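Local coordinates for protein pyruvate formate-lyase 2 (Archaeoglobus fulgidus, PDB 2F3O) that is a glycyl radical enzyme of unknown function, related to pyruvate formate-lyase and glycerol dehydratase and probably a lyase, at residues Gly83-Asn88 against Asp319-Gln324. Numbering follows the deposited sequence.
Sequences GLRIIN and DSLLEQ
Arg85 reaches across to Asp319 and sets a single nitrogen against both oxygens of its carboxylate. NH1 lies 2.8 Å from OD2 of Asp319 in a salt bridge and also donates a nearly straight hydrogen bond (166°) to OD1 of Asp319, at 3.1 Å. OD1 is close to the guanidinium plane, but NH1 stands above the carboxylate plane, and the two groups are turned 41° apart, so this is no flat, two-nitrogen pairing. Arginine suits the place because its methylenes can pack on Leu322 while the charge at the far end serves Asp319. Its CD rests 3.9 Å from CD1 of Leu322, the two side chains crossing at about a right angle, while CD1 of Leu321 lies at the guanidinium edge, 3.8 Å from NH1. Ile86 CG1 lies loosely against the backbone N of Asp319, 4.3 Å away.

Asp319 is itself held by its own turn: OD2 accepts from Leu321 N at 2.9 Å, an Asx turn, and, weakly, from Leu322 N. A short acid suits this place, since its carboxylate is near enough to its own backbone to meet these amides; chi1 (62°) sets CG between the backbone N and the carbonyl carbon. An alanine here would probably leave the Arg85 guanidinium without its countercharge and the two amides without their cap. Farther out, Ser320 OG bonds to Glu89, just beyond 83-88, and Ile87 packs on helix 105-119. This is N-terminal capping by an aspartate just before the turn that leads into helix 322-325; here it also ties that helix to the short helix 83-87, within the pyruvate formate-lyase-like part of the chain.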
# COMPACT_ATOMS: atom_id res chain seq x y z
N GLY A 83 31.76 -18.47 -12.92
CA GLY A 83 32.85 -18.70 -13.86
C GLY A 83 34.24 -18.88 -13.26
O GLY A 83 35.13 -19.37 -13.93
N LEU A 84 34.43 -18.50 -12.00
CA LEU A 84 35.72 -18.70 -11.35
C LEU A 84 35.91 -20.16 -10.93
O LEU A 84 37.04 -20.56 -10.60
CB LEU A 84 35.93 -17.79 -10.13
CG LEU A 84 36.11 -16.27 -10.21
CD1 LEU A 84 37.04 -15.79 -9.09
CD2 LEU A 84 36.61 -15.79 -11.56
N ARG A 85 34.82 -20.94 -10.92
CA ARG A 85 34.90 -22.38 -10.66
C ARG A 85 35.79 -23.02 -11.71
O ARG A 85 36.70 -23.79 -11.39
CB ARG A 85 33.52 -23.04 -10.75
CG ARG A 85 32.69 -22.91 -9.51
CD ARG A 85 31.64 -24.01 -9.40
NE ARG A 85 31.54 -24.45 -8.01
CZ ARG A 85 31.92 -25.65 -7.57
NH1 ARG A 85 32.37 -26.57 -8.40
NH2 ARG A 85 31.82 -25.94 -6.27
N ILE A 86 35.54 -22.64 -12.96
CA ILE A 86 36.23 -23.24 -14.08
C ILE A 86 37.66 -22.75 -14.30
O ILE A 86 38.45 -23.48 -14.91
CB ILE A 86 35.38 -23.12 -15.38
CG1 ILE A 86 35.54 -24.38 -16.21
CG2 ILE A 86 35.71 -21.87 -16.19
CD1 ILE A 86 34.96 -24.25 -17.56
N ILE A 87 38.03 -21.57 -13.79
CA ILE A 87 39.42 -21.08 -13.92
C ILE A 87 40.31 -21.94 -13.04
O ILE A 87 41.41 -22.32 -13.43
CB ILE A 87 39.61 -19.60 -13.47
CG1 ILE A 87 38.46 -18.72 -13.95
CG2 ILE A 87 40.92 -19.04 -13.97
CD1 ILE A 87 38.39 -18.54 -15.41
N ASN A 88 39.77 -22.32 -11.89
CA ASN A 88 40.45 -23.19 -10.95
C ASN A 88 40.78 -24.61 -11.47
O ASN A 88 41.39 -25.42 -10.76
CB ASN A 88 39.61 -23.29 -9.68
CG ASN A 88 40.44 -23.59 -8.47
OD1 ASN A 88 40.10 -24.49 -7.69
ND2 ASN A 88 41.56 -22.88 -8.32
N ASP A 319 32.66 -26.87 -14.31
CA ASP A 319 33.86 -27.55 -13.82
C ASP A 319 33.59 -29.05 -13.59
O ASP A 319 32.50 -29.54 -13.89
CB ASP A 319 34.29 -26.95 -12.50
CG ASP A 319 33.23 -27.12 -11.45
OD1 ASP A 319 32.27 -26.34 -11.49
OD2 ASP A 319 33.34 -28.05 -10.60
N SER A 320 34.57 -29.73 -13.01
CA SER A 320 34.54 -31.18 -12.79
C SER A 320 33.44 -31.68 -11.86
O SER A 320 32.86 -32.74 -12.11
CB SER A 320 35.88 -31.67 -12.25
OG SER A 320 35.95 -31.47 -10.85
N LEU A 321 33.15 -30.93 -10.81
CA LEU A 321 32.06 -31.28 -9.91
C LEU A 321 30.71 -30.97 -10.56
O LEU A 321 29.82 -31.81 -10.55
CB LEU A 321 32.20 -30.58 -8.56
CG LEU A 321 33.61 -30.62 -7.96
CD1 LEU A 321 33.74 -29.68 -6.74
CD2 LEU A 321 34.04 -32.05 -7.62
N LEU A 322 30.59 -29.79 -11.17
CA LEU A 322 29.35 -29.42 -11.86
C LEU A 322 29.00 -30.33 -13.05
O LEU A 322 27.82 -30.46 -13.43
CB LEU A 322 29.36 -27.95 -12.28
CG LEU A 322 29.07 -26.92 -11.18
CD1 LEU A 322 28.99 -25.55 -11.81
CD2 LEU A 322 27.79 -27.22 -10.41
N GLU A 323 30.01 -30.99 -13.61
CA GLU A 323 29.81 -32.00 -14.64
C GLU A 323 29.20 -33.31 -14.15
O GLU A 323 28.70 -34.10 -14.94
CB GLU A 323 31.12 -32.32 -15.35
CG GLU A 323 31.45 -31.39 -16.48
CD GLU A 323 30.52 -31.54 -17.66
OE1 GLU A 323 30.08 -32.68 -17.97
OE2 GLU A 323 30.24 -30.49 -18.29
N GLN A 324 29.26 -33.56 -12.85
CA GLN A 324 28.66 -34.77 -12.32
C GLN A 324 27.19 -34.56 -12.08
O GLN A 324 26.38 -35.47 -12.25
CB GLN A 324 29.33 -35.19 -11.01
CG GLN A 324 30.71 -35.84 -11.17
CD GLN A 324 31.50 -35.85 -9.86
OE1 GLN A 324 30.95 -35.63 -8.78
NE2 GLN A 324 32.80 -36.12 -9.96